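Local coordinates for Lin0012 protein (PDB 3K17), which probably phosphorylates phosphomevalonate with ATP, a step of the mevalonate route to isopentenyl diphosphate, as a GHMP-family kinase, at residues T294-E299 with L342-L347; L107-Q110 with K114-L117. All coordinates share one frame; numbering follows the deposited sequence.

Contact 1: residues T294-E299 with L342-L347; sequences TSLLKE and LGIKHL
Leu296 meets a single flat group across this contact, the peptide carbonyl of Leu342: its CD1 rests 3.9 Å from Leu342 O. No ring takes part, and Glu299 touches through its CB instead of its carboxylate, so the rest of the join is aliphatic. Leu296 is the centre of it, set against both Ile344 and Leu342. The side chains of Leu296 and Ile344 run past each other in opposite directions, with Leu296 CG 3.8 Å from Ile344 CG1 and Leu296 CD1 lying 3.9 Å from Ile344 CD1; Leu296 CD1 is also 4.2 Å from Leu342 CB. Leu296 has CG swung anti to its own nitrogen (chi1 -163°), which carries the branch from the flank of its helix onto the isoleucine. Leu342 CD1 reaches 3.8 Å to Glu299 CB, about one turn further along the same helix. Ile344 is buried and also packs on Trp339, while Leu296 leans on Thr220; Leu342 and Glu299 are exposed.

Two helix ends thus come together. Thr294 N-caps helix 295-306, its OG1 accepting from Leu297 N at 3.1 Å. Helix 329-341 closes in a Schellman motif, where Gly343 takes a positive phi of 96° and turns the chain into strand 345-346. That strand edges a four-stranded antiparallel sheet of order 2-3-1-4, consistent with the ferredoxin-like topology of the GHMP kinase C-terminal domain.

Contact 2: residues L107-Q110 with K114-L117; sequences LIDQ and KYGL
Leu107 and Tyr115 supply the direct backbone tie: Tyr115 N donates to Leu107 O over 3.1 Å, almost straight at 178°. The same carbonyl oxygen also accepts a hydrogen bond from a water at 2.9 Å, and that water accepts from Leu117 N at 2.7 Å, so Leu107 O holds Tyr115 directly and Leu117 by way of the water, on either side of Gly116 in sequence.

The ring contacts come next. With CG opposite its carbonyl carbon (chi1 -75°), Tyr115 lays its ring along the Ile108-Asp109 backbone. Asp109 N sits over one face, 3.7 Å from the Tyr115 ring plane and nearer the ring's margin than its centre, and Asp109 CB is 3.5 Å from Tyr115 CE1. The Asp109 carboxylate stands steeply to the ring, 72° between planes, and its OD2 is hydrogen-bonded to Ser111 OG.

Apolar contacts are looser: Leu107 CD2 sits 4.2 Å from Leu117 CB, and Ile108 CG2 4.0 Å from Lys114 CG.

Both segments belong to the connection from strand 99-105 to helix 119-135; the Gly-Leu-Gly-Ser-Ser sequence running from its end into the helix is consistent with the GHMP phosphate-binding loop. Leu107 packs against that helix and strand 37-45, Leu117 bonds through its backbone to Lys14 of strand 7-18, and Trp219 meets the Tyr115 ring edge-to-face.

Overall arrangement
Contact 2 comes first along the chain, in the N-terminal GHMP kinase region, and contact 1 follows in the C-terminal one; their centres are about 15 Å apart, on the same side of the chain's centre. Strand 345-346 joins them. Lys345 extends across the loop of contact 2, its CE 3.2 Å from Asp109 OD1, and Leu347 CD2 packs 3.8 Å from Tyr115 CZ. Trp219, at the end of the adjoining strand 214-219, belongs to the same junction. The connection ahead of helix 119-135 is therefore seated against the edge of the C-terminal antiparallel sheet, in a kinase family whose active site generally lies between the two domains.

Contact 1: residues T294-E299 with L342-L347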
# COMPACT_ATOMS: atom_id res chain seq x y z
N THR A 294 29.81 28.61 8.43
CA THR A 294 30.56 27.54 9.08
C THR A 294 31.92 28.08 9.49
O THR A 294 32.27 29.22 9.18
CB THR A 294 30.80 26.36 8.13
OG1 THR A 294 31.52 26.81 6.98
CG2 THR A 294 29.48 25.75 7.68
N SER A 295 32.69 27.26 10.20
CA SER A 295 34.01 27.67 10.65
C SER A 295 34.91 27.94 9.45
O SER A 295 35.70 28.88 9.46
CB SER A 295 34.64 26.59 11.52
OG SER A 295 33.86 26.36 12.68
N LEU A 296 34.78 27.12 8.42
CA LEU A 296 35.61 27.29 7.23
C LEU A 296 35.18 28.53 6.46
O LEU A 296 36.02 29.25 5.91
CB LEU A 296 35.52 26.04 6.35
CG LEU A 296 36.62 25.89 5.29
CD1 LEU A 296 37.99 26.13 5.90
CD2 LEU A 296 36.53 24.48 4.70
N LEU A 297 33.88 28.80 6.42
CA LEU A 297 33.40 29.98 5.72
C LEU A 297 33.82 31.22 6.49
O LEU A 297 34.10 32.26 5.89
CB LEU A 297 31.87 29.92 5.57
CG LEU A 297 31.42 28.99 4.43
CD1 LEU A 297 29.92 28.76 4.48
CD2 LEU A 297 31.82 29.62 3.10
N LYS A 298 33.89 31.12 7.81
CA LYS A 298 34.31 32.24 8.63
C LYS A 298 35.75 32.59 8.28
O LYS A 298 36.08 33.76 8.05
CB LYS A 298 34.22 31.89 10.12
CG LYS A 298 34.71 33.02 11.04
CD LYS A 298 34.66 32.60 12.51
CE LYS A 298 34.86 33.80 13.43
NZ LYS A 298 36.14 34.51 13.19
N GLU A 299 36.61 31.58 8.26
CA GLU A 299 38.02 31.79 7.93
C GLU A 299 38.14 32.33 6.51
O GLU A 299 38.99 33.17 6.23
CB GLU A 299 38.80 30.48 8.05
CG GLU A 299 38.88 29.94 9.46
CD GLU A 299 39.39 30.98 10.43
OE1 GLU A 299 40.47 31.56 10.17
OE2 GLU A 299 38.71 31.23 11.45
N LEU A 342 44.06 26.25 4.09
CA LEU A 342 42.97 25.87 4.98
C LEU A 342 42.17 24.70 4.42
O LEU A 342 41.24 24.21 5.07
CB LEU A 342 42.05 27.08 5.21
CG LEU A 342 42.72 28.28 5.90
CD1 LEU A 342 41.76 29.47 5.93
CD2 LEU A 342 43.13 27.89 7.32
N GLY A 343 42.53 24.24 3.23
CA GLY A 343 41.82 23.12 2.62
C GLY A 343 40.72 23.53 1.65
O GLY A 343 40.04 22.68 1.07
N ILE A 344 40.55 24.84 1.46
CA ILE A 344 39.55 25.38 0.55
C ILE A 344 40.06 25.24 -0.89
O ILE A 344 41.23 25.50 -1.16
CB ILE A 344 39.29 26.88 0.86
CG1 ILE A 344 38.57 27.01 2.21
CG2 ILE A 344 38.48 27.53 -0.27
CD1 ILE A 344 38.73 28.38 2.86
N LYS A 345 39.20 24.79 -1.80
CA LYS A 345 39.62 24.65 -3.19
C LYS A 345 39.27 25.90 -3.98
O LYS A 345 38.11 26.30 -4.05
CB LYS A 345 38.96 23.44 -3.87
CG LYS A 345 39.37 23.30 -5.33
CD LYS A 345 38.78 22.07 -6.02
CE LYS A 345 39.37 20.78 -5.46
NZ LYS A 345 40.86 20.86 -5.40
N HIS A 346 40.29 26.51 -4.57
CA HIS A 346 40.10 27.71 -5.38
C HIS A 346 39.44 27.31 -6.70
O HIS A 346 39.84 26.33 -7.32
CB HIS A 346 41.46 28.36 -5.65
CG HIS A 346 41.42 29.55 -6.57
ND1 HIS A 346 40.51 30.58 -6.42
CD2 HIS A 346 42.21 29.90 -7.61
CE1 HIS A 346 40.76 31.51 -7.31
NE2 HIS A 346 41.79 31.13 -8.05
N LEU A 347 38.43 28.06 -7.12
CA LEU A 347 37.79 27.78 -8.40
C LEU A 347 38.01 28.99 -9.32
O LEU A 347 37.25 29.97 -9.27
CB LEU A 347 36.28 27.51 -8.22
CG LEU A 347 35.87 26.34 -7.31
CD1 LEU A 347 34.35 26.14 -7.36
CD2 LEU A 347 36.57 25.07 -7.76

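Contact 2: residues L107-Q110 with K114-L117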
# COMPACT_ATOMS: atom_id res chain seq x y z
N LEU A 107 29.75 21.18 -12.99
CA LEU A 107 29.39 21.80 -11.73
C LEU A 107 29.69 20.91 -10.53
O LEU A 107 29.19 21.13 -9.43
CB LEU A 107 27.91 22.19 -11.73
CG LEU A 107 27.46 23.06 -12.91
CD1 LEU A 107 26.07 23.60 -12.63
CD2 LEU A 107 28.44 24.22 -13.11
N ILE A 108 30.52 19.90 -10.76
CA ILE A 108 30.90 18.98 -9.70
C ILE A 108 32.41 18.87 -9.56
O ILE A 108 33.16 19.07 -10.52
CB ILE A 108 30.35 17.56 -9.93
CG1 ILE A 108 30.91 17.01 -11.25
CG2 ILE A 108 28.83 17.58 -9.93
CD1 ILE A 108 30.48 15.58 -11.56
N ASP A 109 32.85 18.55 -8.36
CA ASP A 109 34.26 18.40 -8.07
C ASP A 109 34.77 17.05 -8.61
O ASP A 109 33.98 16.17 -8.97
CB ASP A 109 34.45 18.47 -6.55
CG ASP A 109 35.89 18.29 -6.14
OD1 ASP A 109 36.69 19.21 -6.39
OD2 ASP A 109 36.20 17.23 -5.56
N GLN A 110 36.08 16.90 -8.68
CA GLN A 110 36.71 15.67 -9.16
C GLN A 110 36.19 14.48 -8.35
O GLN A 110 36.02 13.38 -8.88
CB GLN A 110 38.24 15.77 -8.99
CG GLN A 110 38.91 16.90 -9.78
CD GLN A 110 38.26 18.28 -9.58
OE1 GLN A 110 37.19 18.56 -10.12
NE2 GLN A 110 38.91 19.13 -8.79
N LYS A 114 28.87 17.99 -5.65
CA LYS A 114 28.45 19.22 -6.31
C LYS A 114 29.11 20.41 -5.61
O LYS A 114 29.25 20.43 -4.38
CB LYS A 114 26.92 19.36 -6.25
CG LYS A 114 26.16 18.33 -7.09
CD LYS A 114 24.65 18.54 -6.98
CE LYS A 114 23.88 17.54 -7.82
NZ LYS A 114 22.40 17.63 -7.60
N TYR A 115 29.53 21.40 -6.39
CA TYR A 115 30.16 22.60 -5.83
C TYR A 115 29.13 23.53 -5.21
O TYR A 115 29.48 24.39 -4.40
CB TYR A 115 30.89 23.39 -6.92
CG TYR A 115 32.20 22.79 -7.38
CD1 TYR A 115 33.17 22.41 -6.46
CD2 TYR A 115 32.48 22.66 -8.73
CE1 TYR A 115 34.40 21.91 -6.88
CE2 TYR A 115 33.70 22.16 -9.17
CZ TYR A 115 34.66 21.80 -8.23
OH TYR A 115 35.88 21.34 -8.67
N GLY A 116 27.87 23.34 -5.59
CA GLY A 116 26.82 24.21 -5.08
C GLY A 116 26.70 25.40 -6.03
O GLY A 116 26.54 26.54 -5.60
N LEU A 117 26.78 25.12 -7.33
CA LEU A 117 26.69 26.15 -8.35
C LEU A 117 25.34 26.20 -9.06
O LEU A 117 25.23 26.72 -10.17
CB LEU A 117 27.82 25.96 -9.36
CG LEU A 117 29.19 26.09 -8.66
CD1 LEU A 117 30.34 25.73 -9.58
CD2 LEU A 117 29.32 27.52 -8.15
O HOH W 1 26.99 22.54 -8.20